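PDB 4XKY: dihydrodipicolinate synthase from Bacteroides thetaiotaomicron, which probably catalyses an aldol-type condensation or cleavage through a Schiff base with pyruvate, as a dihydrodipicolinate synthase or N-acetylneuraminate lyase. Local coordinates for residues P4-L16 and L30-V44. Numbering follows the deposited sequence.
Sequences PLSGIIPPLVTPL and LIEHLIAGGVHALFV
Residues 7-12 run alongside 40-44 through three backbone hydrogen bonds, His40 N to Ile8 O (2.9 Å, N-H...O 171°), Phe43 N to Pro10 O and Leu12 N to Phe43 O, with a CA-H...O contact from Pro11 CA to Phe43 O (3.4 Å). One water donates to both Leu12 O and Phe43 O. Leu12 carries the apolar packing: chi1 (-84°) puts CG beside the backbone N, and with chi2 at 63° CD1 meets Leu34 CD1 (3.7 Å) and Leu42 CB; the Leu12 and Ile31 side chains cross at about a right angle, CD2 on CG1 (3.8 Å). The Pro10 ring packs between Leu34 of the helix and the Val39-Ala41 loop, its CD against Val39 CB (3.7 Å); Pro10 and Leu34 slide past each other in opposite directions, CG against CD1. The His40 ring is laid over Gly7, whose CA sits 4.1 Å from the ring centroid in a CH-pi contact. Ala41 CB lies against both Ile9 CG1 (3.7 Å) and CG2. The single Pro11-Phe43 bridge and its flanking bonds close the TIM barrel between its first strand, 7-8, and its second, 42-44, joined in sequence through helix 24-36. Strand 206-207 flanks strand 7-8; helix 216-227 covers Ile8, helix 56-70 covers Val44, and Phe43 packs on Val208, predicted to bind pyruvate, near the predicted Schiff-base residue Lys164.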
loop_
_atom_site.group_PDB
_atom_site.type_symbol
_atom_site.label_atom_id
_atom_site.label_comp_id
_atom_site.label_asym_id
_atom_site.label_seq_id
_atom_site.Cartn_x
_atom_site.Cartn_y
_atom_site.Cartn_z
ATOM N N PRO A 4 12.642 -12.788 32.008
ATOM C CA PRO A 4 12.522 -12.515 30.577
ATOM C C PRO A 4 13.881 -12.465 29.899
ATOM O O PRO A 4 14.843 -12.017 30.508
ATOM C CB PRO A 4 11.873 -11.122 30.541
ATOM C CG PRO A 4 12.329 -10.481 31.817
ATOM C CD PRO A 4 12.400 -11.583 32.823
ATOM N N LEU A 5 13.954 -12.915 28.651
ATOM C CA LEU A 5 15.170 -12.773 27.861
ATOM C C LEU A 5 15.417 -11.287 27.622
ATOM O O LEU A 5 14.523 -10.538 27.173
ATOM C CB LEU A 5 15.073 -13.538 26.541
ATOM C CG LEU A 5 16.257 -13.404 25.576
ATOM C CD1 LEU A 5 17.542 -13.938 26.191
ATOM C CD2 LEU A 5 15.936 -14.113 24.268
ATOM N N SER A 6 16.631 -10.867 27.960
ATOM C CA SER A 6 17.022 -9.451 27.911
ATOM C C SER A 6 18.376 -9.216 27.261
ATOM O O SER A 6 19.150 -10.146 27.050
ATOM C CB SER A 6 17.051 -8.881 29.321
ATOM O OG SER A 6 15.797 -9.094 29.934
ATOM N N GLY A 7 18.656 -7.956 26.956
ATOM C CA GLY A 7 19.935 -7.582 26.376
ATOM C C GLY A 7 20.005 -7.530 24.861
ATOM O O GLY A 7 19.057 -7.149 24.176
ATOM N N ILE A 8 21.178 -7.857 24.349
ATOM C CA ILE A 8 21.459 -7.784 22.946
ATOM C C ILE A 8 21.397 -9.209 22.414
ATOM O O ILE A 8 22.095 -10.084 22.902
ATOM C CB ILE A 8 22.841 -7.160 22.673
ATOM C CG1 ILE A 8 22.915 -5.715 23.173
ATOM C CG2 ILE A 8 23.134 -7.202 21.180
ATOM C CD1 ILE A 8 21.870 -4.789 22.574
ATOM N N ILE A 9 20.525 -9.427 21.435
ATOM C CA ILE A 9 20.334 -10.726 20.815
ATOM C C ILE A 9 20.504 -10.547 19.310
ATOM O O ILE A 9 19.545 -10.315 18.617
ATOM C CB ILE A 9 18.923 -11.274 21.107
ATOM C CG1 ILE A 9 18.729 -11.472 22.610
ATOM C CG2 ILE A 9 18.645 -12.582 20.365
ATOM C CD1 ILE A 9 17.761 -10.482 23.189
ATOM N N PRO A 10 21.741 -10.656 18.811
ATOM C CA PRO A 10 22.000 -10.430 17.401
ATOM C C PRO A 10 21.299 -11.432 16.523
ATOM O O PRO A 10 21.346 -12.637 16.809
ATOM C CB PRO A 10 23.511 -10.607 17.263
ATOM C CG PRO A 10 23.955 -11.280 18.506
ATOM C CD PRO A 10 22.964 -10.971 19.565
ATOM N N PRO A 11 20.638 -10.932 15.473
ATOM C CA PRO A 11 20.176 -11.747 14.376
ATOM C C PRO A 11 21.383 -12.055 13.498
ATOM O O PRO A 11 21.842 -11.203 12.714
ATOM C CB PRO A 11 19.165 -10.838 13.661
ATOM C CG PRO A 11 19.689 -9.453 13.894
ATOM C CD PRO A 11 20.514 -9.499 15.175
ATOM N N LEU A 12 21.924 -13.256 13.662
ATOM C CA LEU A 12 23.105 -13.643 12.913
ATOM C C LEU A 12 22.877 -13.598 11.406
ATOM O O LEU A 12 21.831 -13.985 10.918
ATOM C CB LEU A 12 23.572 -15.045 13.294
ATOM C CG LEU A 12 24.461 -15.191 14.528
ATOM C CD1 LEU A 12 23.689 -14.738 15.743
ATOM C CD2 LEU A 12 24.847 -16.638 14.722
ATOM N N VAL A 13 23.892 -13.140 10.672
ATOM C CA VAL A 13 23.958 -13.399 9.249
ATOM C C VAL A 13 24.173 -14.902 9.081
ATOM O O VAL A 13 24.643 -15.581 10.014
ATOM C CB VAL A 13 25.074 -12.586 8.534
ATOM C CG1 VAL A 13 24.844 -11.091 8.684
ATOM C CG2 VAL A 13 26.444 -12.911 9.068
ATOM N N THR A 14 23.754 -15.418 7.927
ATOM C CA THR A 14 24.012 -16.792 7.543
ATOM C C THR A 14 25.214 -16.667 6.615
ATOM O O THR A 14 25.070 -16.266 5.475
ATOM C CB THR A 14 22.788 -17.445 6.850
ATOM O OG1 THR A 14 21.642 -17.420 7.732
ATOM C CG2 THR A 14 23.103 -18.893 6.458
ATOM N N PRO A 15 26.425 -16.932 7.126
ATOM C CA PRO A 15 27.616 -16.786 6.270
ATOM C C PRO A 15 27.655 -17.880 5.235
ATOM O O PRO A 15 27.354 -19.035 5.548
ATOM C CB PRO A 15 28.790 -16.888 7.230
ATOM C CG PRO A 15 28.234 -17.117 8.590
ATOM C CD PRO A 15 26.757 -17.386 8.481
ATOM N N LEU A 16 27.972 -17.482 4.010
ATOM C CA LEU A 16 27.927 -18.332 2.832
ATOM C C LEU A 16 29.250 -18.342 2.079
ATOM O O LEU A 16 29.948 -17.320 2.010
ATOM C CB LEU A 16 26.872 -17.782 1.895
ATOM C CG LEU A 16 25.472 -17.721 2.480
ATOM C CD1 LEU A 16 24.578 -17.101 1.418
ATOM C CD2 LEU A 16 24.993 -19.120 2.883
ATOM N N LEU A 30 32.244 -15.934 13.762
ATOM C CA LEU A 30 31.168 -14.991 14.090
ATOM C C LEU A 30 30.622 -15.265 15.477
ATOM O O LEU A 30 30.482 -14.347 16.281
ATOM C CB LEU A 30 30.044 -15.056 13.048
ATOM C CG LEU A 30 28.787 -14.204 13.251
ATOM C CD1 LEU A 30 29.079 -12.713 13.261
ATOM C CD2 LEU A 30 27.747 -14.523 12.186
ATOM N N ILE A 31 30.315 -16.526 15.760
ATOM C CA ILE A 31 29.734 -16.882 17.044
ATOM C C ILE A 31 30.696 -16.679 18.229
ATOM O O ILE A 31 30.266 -16.218 19.284
ATOM C CB ILE A 31 29.147 -18.308 17.034
ATOM C CG1 ILE A 31 27.913 -18.355 16.125
ATOM C CG2 ILE A 31 28.772 -18.756 18.453
ATOM C CD1 ILE A 31 27.506 -19.761 15.747
ATOM N N GLU A 32 31.973 -17.015 18.072
ATOM C CA GLU A 32 32.954 -16.724 19.113
ATOM C C GLU A 32 33.016 -15.211 19.337
ATOM O O GLU A 32 33.043 -14.757 20.458
ATOM C CB GLU A 32 34.349 -17.267 18.759
ATOM C CG GLU A 32 34.472 -18.797 18.700
ATOM C CD GLU A 32 34.035 -19.500 19.979
ATOM O OE1 GLU A 32 34.139 -18.881 21.058
ATOM O OE2 GLU A 32 33.568 -20.662 19.917
ATOM N N HIS A 33 33.013 -14.436 18.260
ATOM C CA HIS A 33 33.090 -12.966 18.335
ATOM C C HIS A 33 31.885 -12.396 19.107
ATOM O O HIS A 33 32.027 -11.492 19.924
ATOM C CB HIS A 33 33.173 -12.447 16.894
ATOM C CG HIS A 33 32.980 -10.976 16.713
ATOM N ND1 HIS A 33 33.921 -10.041 17.090
ATOM C CD2 HIS A 33 32.010 -10.288 16.064
ATOM C CE1 HIS A 33 33.519 -8.837 16.729
ATOM N NE2 HIS A 33 32.361 -8.959 16.102
ATOM N N LEU A 34 30.700 -12.960 18.883
ATOM C CA LEU A 34 29.517 -12.490 19.596
ATOM C C LEU A 34 29.558 -12.860 21.071
ATOM O O LEU A 34 29.243 -12.026 21.939
ATOM C CB LEU A 34 28.240 -13.005 18.945
ATOM C CG LEU A 34 28.020 -12.491 17.522
ATOM C CD1 LEU A 34 26.838 -13.196 16.903
ATOM C CD2 LEU A 34 27.785 -11.004 17.488
ATOM N N ILE A 35 29.968 -14.092 21.363
ATOM C CA ILE A 35 30.001 -14.556 22.747
ATOM C C ILE A 35 30.973 -13.712 23.566
ATOM O O ILE A 35 30.608 -13.190 24.618
ATOM C CB ILE A 35 30.384 -16.033 22.839
ATOM C CG1 ILE A 35 29.218 -16.874 22.331
ATOM C CG2 ILE A 35 30.727 -16.416 24.280
ATOM C CD1 ILE A 35 29.503 -18.349 22.174
ATOM N N ALA A 36 32.196 -13.558 23.060
ATOM C CA ALA A 36 33.219 -12.755 23.727
ATOM C C ALA A 36 32.772 -11.308 23.835
ATOM O O ALA A 36 33.222 -10.578 24.709
ATOM C CB ALA A 36 34.546 -12.830 22.978
ATOM N N GLY A 37 31.889 -10.892 22.939
ATOM C CA GLY A 37 31.417 -9.517 22.937
ATOM C C GLY A 37 30.322 -9.230 23.944
ATOM O O GLY A 37 29.865 -8.087 24.042
ATOM N N GLY A 38 29.875 -10.264 24.659
ATOM C CA GLY A 38 28.920 -10.094 25.738
ATOM C C GLY A 38 27.450 -10.172 25.360
ATOM O O GLY A 38 26.606 -9.808 26.170
ATOM N N VAL A 39 27.107 -10.648 24.161
ATOM C CA VAL A 39 25.685 -10.715 23.804
ATOM C C VAL A 39 24.980 -11.794 24.666
ATOM O O VAL A 39 25.623 -12.659 25.264
ATOM C CB VAL A 39 25.416 -10.947 22.291
ATOM C CG1 VAL A 39 26.167 -9.932 21.425
ATOM C CG2 VAL A 39 25.744 -12.370 21.870
ATOM N N HIS A 40 23.659 -11.747 24.716
ATOM C CA HIS A 40 22.904 -12.643 25.608
ATOM C C HIS A 40 22.219 -13.793 24.923
ATOM O O HIS A 40 21.782 -14.696 25.585
ATOM C CB HIS A 40 21.903 -11.845 26.448
ATOM C CG HIS A 40 22.532 -10.680 27.137
ATOM N ND1 HIS A 40 22.717 -10.628 28.501
ATOM C CD2 HIS A 40 23.087 -9.549 26.634
ATOM C CE1 HIS A 40 23.334 -9.501 28.814
ATOM N NE2 HIS A 40 23.567 -8.828 27.699
ATOM N N ALA A 41 22.127 -13.776 23.605
ATOM C CA ALA A 41 21.562 -14.896 22.883
ATOM C C ALA A 41 21.918 -14.758 21.435
ATOM O O ALA A 41 22.425 -13.727 21.022
ATOM C CB ALA A 41 20.049 -14.943 23.057
ATOM N N LEU A 42 21.676 -15.821 20.684
ATOM C CA LEU A 42 21.859 -15.853 19.239
ATOM C C LEU A 42 20.531 -16.154 18.575
ATOM O O LEU A 42 19.841 -17.113 18.956
ATOM C CB LEU A 42 22.821 -16.974 18.865
ATOM C CG LEU A 42 24.129 -17.019 19.654
ATOM C CD1 LEU A 42 24.949 -18.217 19.205
ATOM C CD2 LEU A 42 24.938 -15.753 19.457
ATOM N N PHE A 43 20.192 -15.353 17.573
ATOM C CA PHE A 43 18.959 -15.489 16.850
ATOM C C PHE A 43 19.297 -15.857 15.418
ATOM O O PHE A 43 19.947 -15.083 14.702
ATOM C CB PHE A 43 18.159 -14.191 16.941
ATOM C CG PHE A 43 16.922 -14.183 16.096
ATOM C CD1 PHE A 43 16.101 -15.300 16.013
ATOM C CD2 PHE A 43 16.584 -13.062 15.359
ATOM C CE1 PHE A 43 14.974 -15.286 15.203
ATOM C CE2 PHE A 43 15.443 -13.038 14.558
ATOM C CZ PHE A 43 14.641 -14.153 14.483
ATOM N N VAL A 44 18.918 -17.068 15.007
ATOM C CA VAL A 44 19.236 -17.491 13.648
ATOM C C VAL A 44 18.021 -17.540 12.746
ATOM O O VAL A 44 16.894 -17.763 13.202
ATOM C CB VAL A 44 19.997 -18.820 13.576
ATOM C CG1 VAL A 44 21.254 -18.750 14.444
ATOM C CG2 VAL A 44 19.138 -19.999 13.990
HETATM O O HOH W 1 19.246 -14.001 12.035
#